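Local coordinates for vascular protein tyrosine phosphatase 1 (Rattus norvegicus, PDB 3I36) that probably removes phosphate from phosphotyrosine residues of proteins, as the catalytic domain of a receptor-type tyrosine phosphatase of the cell membrane, at residues N74-V79 and C244-G249; I100-M105 and I115-P120; V137-M142 and S238-H243. All coordinates share one frame; numbering follows the deposited sequence. Where two conformers were deposited one is given.

Contact 1. Residues N74-V79 and C244-G249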
loop_
_atom_site.group_PDB
_atom_site.type_symbol
_atom_site.label_atom_id
_atom_site.label_comp_id
_atom_site.label_asym_id
_atom_site.label_seq_id
_atom_site.Cartn_x
_atom_site.Cartn_y
_atom_site.Cartn_z
ATOM N N ASN A 74 10.297 -12.424 -5.450
ATOM C CA ASN A 74 9.287 -11.600 -6.085
ATOM C C ASN A 74 8.069 -12.423 -6.412
ATOM O O ASN A 74 8.175 -13.476 -7.035
ATOM C CB ASN A 74 9.837 -10.998 -7.361
ATOM C CG ASN A 74 11.038 -10.148 -7.106
ATOM O OD1 ASN A 74 11.067 -9.389 -6.147
ATOM N ND2 ASN A 74 12.040 -10.270 -7.961
ATOM N N ARG A 75 6.914 -11.946 -5.979
ATOM C CA ARG A 75 5.686 -12.654 -6.246
ATOM C C ARG A 75 5.399 -12.662 -7.732
ATOM O O ARG A 75 5.049 -13.692 -8.307
ATOM C CB ARG A 75 4.529 -11.995 -5.508
ATOM C CG ARG A 75 3.183 -12.672 -5.779
ATOM C CD ARG A 75 2.103 -12.151 -4.830
ATOM N NE ARG A 75 2.296 -12.634 -3.460
ATOM C CZ ARG A 75 2.011 -13.870 -3.067
ATOM N NH1 ARG A 75 1.519 -14.752 -3.943
ATOM N NH2 ARG A 75 2.216 -14.231 -1.811
ATOM N N TYR A 76 5.539 -11.501 -8.353
ATOM C CA TYR A 76 5.340 -11.378 -9.799
ATOM C C TYR A 76 6.604 -10.862 -10.447
ATOM O O TYR A 76 7.176 -9.878 -9.996
ATOM C CB TYR A 76 4.185 -10.417 -10.094
ATOM C CG TYR A 76 2.926 -10.824 -9.389
ATOM C CD1 TYR A 76 2.207 -11.941 -9.811
ATOM C CD2 TYR A 76 2.456 -10.112 -8.293
ATOM C CE1 TYR A 76 1.064 -12.327 -9.172
ATOM C CE2 TYR A 76 1.304 -10.500 -7.637
ATOM C CZ TYR A 76 0.612 -11.608 -8.083
ATOM O OH TYR A 76 -0.535 -12.007 -7.436
ATOM N N ASN A 77 7.036 -11.527 -11.509
ATOM C CA ASN A 77 8.303 -11.186 -12.141
ATOM C C ASN A 77 8.307 -9.792 -12.757
ATOM O O ASN A 77 9.364 -9.214 -13.007
ATOM C CB ASN A 77 8.650 -12.226 -13.208
ATOM C CG ASN A 77 10.082 -12.112 -13.676
ATOM O OD1 ASN A 77 10.965 -11.712 -12.914
ATOM N ND2 ASN A 77 10.324 -12.456 -14.938
ATOM N N ASN A 78 7.122 -9.250 -13.002
ATOM C CA ASN A 78 7.019 -7.922 -13.596
ATOM C C ASN A 78 6.592 -6.869 -12.586
ATOM O O ASN A 78 6.203 -5.759 -12.944
ATOM C CB ASN A 78 6.076 -7.928 -14.799
ATOM C CG ASN A 78 4.640 -8.220 -14.415
ATOM O OD1 ASN A 78 4.362 -8.757 -13.337
ATOM N ND2 ASN A 78 3.712 -7.871 -15.306
ATOM N N VAL A 79 6.651 -7.223 -11.313
ATOM C CA VAL A 79 6.470 -6.224 -10.282
ATOM C C VAL A 79 7.695 -6.211 -9.402
ATOM O O VAL A 79 7.798 -6.952 -8.421
ATOM C CB VAL A 79 5.214 -6.477 -9.456
ATOM C CG1 VAL A 79 5.081 -5.403 -8.395
ATOM C CG2 VAL A 79 3.983 -6.493 -10.378
ATOM N N CYS A 244 -1.183 -5.620 -1.138
ATOM C CA CYS A 244 -2.293 -6.431 -1.588
ATOM C C CYS A 244 -1.594 -7.680 -2.085
ATOM O O CYS A 244 -0.866 -8.318 -1.326
ATOM C CB CYS A 244 -3.073 -5.721 -2.700
ATOM S SG CYS A 244 -2.016 -4.759 -3.840
ATOM N N SER A 245 -1.771 -8.004 -3.359
ATOM C CA SER A 245 -1.079 -9.104 -4.023
ATOM C C SER A 245 0.325 -8.669 -4.432
ATOM O O SER A 245 1.357 -9.054 -3.870
ATOM C CB SER A 245 -1.856 -9.470 -5.300
ATOM O OG SER A 245 -2.041 -8.333 -6.157
ATOM N N ALA A 246 0.333 -7.842 -5.463
ATOM C CA ALA A 246 1.570 -7.344 -6.025
ATOM C C ALA A 246 2.054 -6.102 -5.261
ATOM O O ALA A 246 3.209 -5.699 -5.367
ATOM C CB ALA A 246 1.376 -7.038 -7.485
ATOM N N GLY A 247 1.162 -5.505 -4.484
ATOM C CA GLY A 247 1.508 -4.323 -3.736
ATOM C C GLY A 247 1.593 -3.117 -4.651
ATOM O O GLY A 247 2.393 -2.222 -4.432
ATOM N N VAL A 248 0.779 -3.095 -5.698
ATOM C CA VAL A 248 0.797 -1.940 -6.583
ATOM C C VAL A 248 -0.576 -1.375 -6.880
ATOM O O VAL A 248 -0.755 -0.161 -6.865
ATOM C CB VAL A 248 1.572 -2.220 -7.904
ATOM C CG1 VAL A 248 2.976 -2.692 -7.585
ATOM C CG2 VAL A 248 0.827 -3.241 -8.771
ATOM N N GLY A 249 -1.553 -2.237 -7.146
ATOM C CA GLY A 249 -2.846 -1.747 -7.586
ATOM C C GLY A 249 -3.672 -1.213 -6.436
ATOM O O GLY A 249 -3.785 -0.008 -6.233
#
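The ring of Tyr76 meets Ser245 and Ala246 from two directions: the carbonyl carbon of Ser245 lies in the ring plane at its edge, while the Ala246 methyl approaches obliquely, with CB 3.4 Å from Tyr76 CD2. One face of the ring is covered by its own neighbour, Arg75, whose CG sits 3.4 Å above the plane and toward the rim. At the far end, Tyr76 OH comes within 3.6 Å of Ser245 CB. Arg75, with CG anti to the backbone N (chi1 178°), reaches past the ring until its CD lies 3.3 Å from Ser245 O; its NE then bonds to Gly119 O. Val79 adds a second apolar touch on the Ala246 methyl, beside that of the ring, and its CG1 lies 3.5 Å from Val248 CG1. An alanine in place of Tyr76 would probably open a gap beside Ala246 and leave the Arg75 aliphatic chain without a ring to lie on. Residues 244-249 belong to the phosphate-binding P-loop, which holds Cys244, the likely phosphocysteine nucleophile. The two segments meet mainly through apolar touches, without a direct hydrogen bond, so shape matches them; Arg283 holds the Ala246 and Gly247 carbonyls, probably leaving the loop's inner side to substrate.

Contact 2. Residues I100-M105 and I115-P120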
loop_
_atom_site.group_PDB
_atom_site.type_symbol
_atom_site.label_atom_id
_atom_site.label_comp_id
_atom_site.label_asym_id
_atom_site.label_seq_id
_atom_site.Cartn_x
_atom_site.Cartn_y
_atom_site.Cartn_z
ATOM N N ILE A 100 13.871 -7.215 -0.276
ATOM C CA ILE A 100 12.470 -7.550 -0.171
ATOM C C ILE A 100 11.752 -6.765 -1.244
ATOM O O ILE A 100 12.151 -5.646 -1.600
ATOM C CB ILE A 100 11.901 -7.212 1.214
ATOM C CG1 ILE A 100 10.425 -7.649 1.302
ATOM C CG2 ILE A 100 12.087 -5.714 1.487
ATOM C CD1 ILE A 100 9.920 -7.826 2.735
ATOM N N ASN A 101 10.711 -7.365 -1.794
ATOM C CA ASN A 101 9.965 -6.698 -2.826
ATOM C C ASN A 101 9.060 -5.673 -2.170
ATOM O O ASN A 101 7.924 -5.973 -1.804
ATOM C CB ASN A 101 9.144 -7.679 -3.638
ATOM C CG ASN A 101 8.589 -7.034 -4.880
ATOM O OD1 ASN A 101 7.976 -5.963 -4.804
ATOM N ND2 ASN A 101 8.825 -7.651 -6.034
ATOM N N ALA A 102 9.608 -4.480 -1.989
ATOM C CA ALA A 102 8.945 -3.413 -1.254
ATOM C C ALA A 102 9.656 -2.120 -1.577
ATOM O O ALA A 102 10.873 -2.098 -1.791
ATOM C CB ALA A 102 9.007 -3.674 0.257
ATOM N N ASN A 103 8.900 -1.031 -1.603
ATOM C CA ASN A 103 9.494 0.281 -1.795
ATOM C C ASN A 103 8.871 1.250 -0.825
ATOM O O ASN A 103 7.688 1.138 -0.506
ATOM C CB ASN A 103 9.207 0.808 -3.198
ATOM C CG ASN A 103 9.852 -0.028 -4.258
ATOM O OD1 ASN A 103 11.013 0.189 -4.631
ATOM N ND2 ASN A 103 9.109 -0.991 -4.752
ATOM N N TYR A 104 9.668 2.216 -0.391
ATOM C CA TYR A 104 9.139 3.334 0.364
ATOM C C TYR A 104 8.319 4.157 -0.596
ATOM O O TYR A 104 8.772 4.473 -1.684
ATOM C CB TYR A 104 10.265 4.191 0.899
ATOM C CG TYR A 104 11.149 3.454 1.848
ATOM C CD1 TYR A 104 10.755 3.224 3.160
ATOM C CD2 TYR A 104 12.388 2.986 1.438
ATOM C CE1 TYR A 104 11.585 2.533 4.040
ATOM C CE2 TYR A 104 13.214 2.313 2.298
ATOM C CZ TYR A 104 12.812 2.090 3.598
ATOM O OH TYR A 104 13.654 1.403 4.440
ATOM N N MET A 105 7.115 4.515 -0.182
ATOM C CA MET A 105 6.265 5.351 -1.001
ATOM C C MET A 105 5.999 6.605 -0.206
ATOM O O MET A 105 5.632 6.537 0.975
ATOM C CB MET A 105 4.951 4.635 -1.311
ATOM C CG MET A 105 5.141 3.172 -1.648
ATOM S SD MET A 105 6.025 2.927 -3.200
ATOM C CE MET A 105 5.039 4.065 -4.179
ATOM N N ILE A 115 5.365 1.942 3.137
ATOM C CA ILE A 115 6.096 0.954 2.382
ATOM C C ILE A 115 5.049 0.200 1.607
ATOM O O ILE A 115 4.092 -0.321 2.185
ATOM C CB ILE A 115 6.830 -0.007 3.279
ATOM C CG1 ILE A 115 7.987 0.715 3.960
ATOM C CG2 ILE A 115 7.322 -1.206 2.458
ATOM C CD1 ILE A 115 8.609 -0.080 5.072
ATOM N N ALA A 116 5.196 0.181 0.291
ATOM C CA ALA A 116 4.333 -0.655 -0.521
ATOM C C ALA A 116 5.091 -1.943 -0.773
ATOM O O ALA A 116 6.240 -1.932 -1.202
ATOM C CB ALA A 116 3.991 0.024 -1.842
ATOM N N THR A 117 4.447 -3.058 -0.500
ATOM C CA THR A 117 5.112 -4.325 -0.684
ATOM C C THR A 117 4.120 -5.343 -1.203
ATOM O O THR A 117 2.912 -5.130 -1.135
ATOM C CB THR A 117 5.755 -4.797 0.637
ATOM O OG1 THR A 117 6.599 -5.920 0.377
ATOM C CG2 THR A 117 4.685 -5.188 1.656
ATOM N N GLN A 118 4.631 -6.448 -1.731
ATOM C CA GLN A 118 3.776 -7.502 -2.225
ATOM C C GLN A 118 3.257 -8.319 -1.051
ATOM O O GLN A 118 3.822 -8.286 0.046
ATOM C CB GLN A 118 4.584 -8.414 -3.128
ATOM C CG GLN A 118 5.643 -9.169 -2.357
ATOM C CD GLN A 118 6.569 -9.964 -3.253
ATOM O OE1 GLN A 118 6.652 -9.723 -4.460
ATOM N NE2 GLN A 118 7.294 -10.897 -2.660
ATOM N N GLY A 119 2.190 -9.067 -1.280
ATOM C CA GLY A 119 1.757 -10.027 -0.283
ATOM C C GLY A 119 2.894 -11.021 -0.200
ATOM O O GLY A 119 3.348 -11.527 -1.230
ATOM N N PRO A 120 3.383 -11.292 1.015
ATOM C CA PRO A 120 4.603 -12.092 1.066
ATOM C C PRO A 120 4.371 -13.533 0.653
ATOM O O PRO A 120 3.255 -14.052 0.693
ATOM C CB PRO A 120 4.995 -12.034 2.544
ATOM C CG PRO A 120 3.714 -11.705 3.252
ATOM C CD PRO A 120 3.034 -10.754 2.339
#
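Asn103 and Ala116 form the hydrogen-bonded pair of an antiparallel hairpin, a textbook case of two strands joined by reciprocal amides: Asn103 N donates to Ala116 O and Ala116 N to Asn103 O, each at 2.8 Å. Beyond this pair the chain turns a corner at Asn101, and Asn101 O is gripped twice. Thr117 OG1, anti to its own backbone N (chi1 -170°), donates to it at 2.6 Å from above the carbonyl plane, and Gln118 N adds a weak bond. The amides of Asn101 and Gln118 stack, their planes 20° apart, without bonding to each other; Gln118 OE1 instead accepts from Arg75 N, and Asn101 ND2 donates to Val79 O. Apolar touches fill the rest. Ala102 CB lies 3.7 Å from Ile115 CG2, and Tyr104 runs side by side with Ile115, CD1 3.8 Å from CG1. Met105, its chain bent at chi2 and chi3, brings CG tightly onto the Ala116 methyl, 3.4 Å from CB. Strand 102-105 is an outermost strand of the large mixed sheet; strand 114-117 lies next to it, with strand 240-243 parallel on its far side. Met131 of helix 125-134 touches Ala102 and Thr117, while Val87 of strand 86-88 meets Ala102, Tyr104 and Ile115.

Contact 3. Residues V137-M142 and S238-H243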
loop_
_atom_site.group_PDB
_atom_site.type_symbol
_atom_site.label_atom_id
_atom_site.label_comp_id
_atom_site.label_asym_id
_atom_site.label_seq_id
_atom_site.Cartn_x
_atom_site.Cartn_y
_atom_site.Cartn_z
ATOM N N VAL A 137 7.539 -0.646 11.508
ATOM C CA VAL A 137 6.152 -0.704 11.081
ATOM C C VAL A 137 5.247 -1.035 12.255
ATOM O O VAL A 137 5.453 -2.033 12.924
ATOM C CB VAL A 137 5.983 -1.755 9.967
ATOM C CG1 VAL A 137 4.522 -1.941 9.617
ATOM C CG2 VAL A 137 6.754 -1.294 8.738
ATOM N N TYR A 138 4.257 -0.182 12.502
ATOM C CA TYR A 138 3.275 -0.412 13.557
ATOM C C TYR A 138 1.918 -0.720 12.933
ATOM O O TYR A 138 1.016 -1.220 13.588
ATOM C CB TYR A 138 3.121 0.829 14.415
ATOM C CG TYR A 138 4.153 0.959 15.504
ATOM C CD1 TYR A 138 5.485 1.159 15.202
ATOM C CD2 TYR A 138 3.784 0.899 16.830
ATOM C CE1 TYR A 138 6.437 1.292 16.217
ATOM C CE2 TYR A 138 4.712 1.026 17.842
ATOM C CZ TYR A 138 6.031 1.227 17.534
ATOM O OH TYR A 138 6.945 1.358 18.554
ATOM N N ALA A 139 1.773 -0.387 11.655
ATOM C CA ALA A 139 0.504 -0.595 10.973
ATOM C C ALA A 139 0.718 -1.299 9.648
ATOM O O ALA A 139 1.562 -0.905 8.849
ATOM C CB ALA A 139 -0.221 0.735 10.749
ATOM N N ILE A 140 -0.071 -2.333 9.415
ATOM C CA ILE A 140 -0.054 -2.989 8.124
ATOM C C ILE A 140 -1.431 -2.807 7.556
ATOM O O ILE A 140 -2.422 -3.016 8.245
ATOM C CB ILE A 140 0.223 -4.492 8.246
ATOM C CG1 ILE A 140 1.697 -4.726 8.607
ATOM C CG2 ILE A 140 -0.137 -5.209 6.942
ATOM C CD1 ILE A 140 2.019 -6.202 8.877
ATOM N N VAL A 141 -1.489 -2.418 6.292
ATOM C CA VAL A 141 -2.754 -2.347 5.603
ATOM C C VAL A 141 -2.717 -3.415 4.547
ATOM O O VAL A 141 -1.872 -3.388 3.654
ATOM C CB VAL A 141 -2.953 -0.985 4.946
ATOM C CG1 VAL A 141 -4.252 -0.975 4.132
ATOM C CG2 VAL A 141 -2.990 0.092 6.011
ATOM N N MET A 142 -3.632 -4.363 4.658
ATOM C CA MET A 142 -3.667 -5.487 3.757
ATOM C C MET A 142 -4.924 -5.386 2.929
ATOM O O MET A 142 -6.033 -5.333 3.469
ATOM C CB MET A 142 -3.683 -6.781 4.547
ATOM C CG MET A 142 -3.896 -7.983 3.678
ATOM S SD MET A 142 -3.562 -9.494 4.589
ATOM C CE MET A 142 -3.886 -10.694 3.292
ATOM N N SER A 238 7.341 5.969 11.299
ATOM C CA SER A 238 6.823 4.611 11.263
ATOM C C SER A 238 6.003 4.474 9.991
ATOM O O SER A 238 4.877 4.949 9.922
ATOM C CB SER A 238 5.953 4.321 12.491
ATOM O OG SER A 238 5.283 3.077 12.335
ATOM N N PRO A 239 6.585 3.834 8.969
ATOM C CA PRO A 239 5.941 3.702 7.663
ATOM C C PRO A 239 4.736 2.805 7.807
ATOM O O PRO A 239 4.783 1.822 8.565
ATOM C CB PRO A 239 7.000 2.976 6.811
ATOM C CG PRO A 239 8.247 3.018 7.580
ATOM C CD PRO A 239 7.882 3.149 9.026
ATOM N N ILE A 240 3.667 3.133 7.100
ATOM C CA ILE A 240 2.537 2.224 7.048
ATOM C C ILE A 240 2.876 1.214 5.971
ATOM O O ILE A 240 3.179 1.580 4.832
ATOM C CB ILE A 240 1.228 2.940 6.672
ATOM C CG1 ILE A 240 0.937 4.058 7.689
ATOM C CG2 ILE A 240 0.062 1.942 6.601
ATOM C CD1 ILE A 240 -0.084 5.029 7.185
ATOM N N LEU A 241 2.837 -0.057 6.332
ATOM C CA LEU A 241 3.157 -1.091 5.364
ATOM C C LEU A 241 1.842 -1.432 4.691
ATOM O O LEU A 241 0.880 -1.828 5.345
ATOM C CB LEU A 241 3.750 -2.305 6.062
ATOM C CG LEU A 241 4.250 -3.460 5.195
ATOM C CD1 LEU A 241 4.933 -4.454 6.104
ATOM C CD2 LEU A 241 3.122 -4.156 4.446
ATOM N N VAL A 242 1.791 -1.233 3.386
ATOM C CA VAL A 242 0.560 -1.471 2.651
ATOM C C VAL A 242 0.851 -2.526 1.623
ATOM O O VAL A 242 1.875 -2.476 0.963
ATOM C CB VAL A 242 0.068 -0.214 1.945
ATOM C CG1 VAL A 242 -1.300 -0.482 1.267
ATOM C CG2 VAL A 242 -0.059 0.913 2.941
ATOM N N HIS A 243 -0.025 -3.517 1.517
ATOM C CA HIS A 243 0.180 -4.539 0.503
ATOM C C HIS A 243 -1.152 -5.096 0.077
ATOM O O HIS A 243 -2.136 -5.032 0.818
ATOM C CB HIS A 243 1.066 -5.668 1.021
ATOM C CG HIS A 243 0.368 -6.573 1.985
ATOM N ND1 HIS A 243 -0.343 -7.679 1.578
ATOM C CD2 HIS A 243 0.258 -6.525 3.333
ATOM C CE1 HIS A 243 -0.852 -8.289 2.637
ATOM N NE2 HIS A 243 -0.509 -7.605 3.714
HETATM O O HOH W 1 3.492 1.897 10.792
#
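Met142 and His243, at the C-terminal ends of two parallel strands, cross obliquely, with the methionine chain running past the imidazole. Met142 CA lies over one ring face, a CH-pi contact with the carbon 4.1 Å from the centroid of the His243 ring. Further out the extended chain passes the rim on the CE1 and NE2 side, and Met142 SD sits oblique to the ring, 4.4 Å from its centroid. The histidine reaches this place because CG lies between the backbone N and the carbonyl carbon (chi1 74°), which brings the ring close to strand 139-142. There Ile140 CG2 touches its edge, 3.9 Å from His243 CD2. On the same face, Ile140 and Leu241 lie side by side and point the same way. Val137, from the loop before the strand, crosses Leu241 obliquely, CG1 3.7 Å from CB. The reverse face carries Val141, which lies alongside Val242 and crosses Ile240, its CG2 3.6 Å from Ile240 CG2. Three backbone bonds join the strands. Leu241 N donates to Ala139 O and His243 N to Val141 O; in between, Val141 N lies only 2.6 Å from Leu241 O. Just before the strands begin, one water takes over the bridging: it accepts from Tyr138 N and donates to Ser238 OG and to Pro239 O, the water oxygen 2.6 Å from each. Ser238 OG is also bonded to Asn136 O. Helix 218-231 packs on Ala139, Val141 and Ile240, and strand 196-205 flanks strand 139-142. Buried hydrophobic pairs thus surround a parallel strand pair, whose one imidazole is held through both ring nitrogens, NE2 by Tyr157 OH and ND1 by the chain just beyond the strand. This probably steadies the strand end from which the chain enters the catalytic loop at Cys244.

How the contacts relate
The three contacts illustrate how a catalytic loop is built outward from a sheet. Contact 3 supplies strand 240-243, whose continuation, Cys244-Gly249, is one half of contact 1; the centres of contacts 1 and 3 lie about 16 Å apart. Contact 2 bridges them. Its strand 114-117 joins strand 240-243 through probable hydrogen bonds, among them Val242 N to Ile115 O at 2.8 Å, and the centres of contacts 2 and 3 are about 10 Å apart. Between contacts 1 and 2, about 9 Å from centre to centre, Ser245 O packs 3.4 Å from Gln118 CB. The side chain of the likely phosphocysteine nucleophile, Cys244, lies about 5 Å from that of His243 and about 8 Å from that of Gln118.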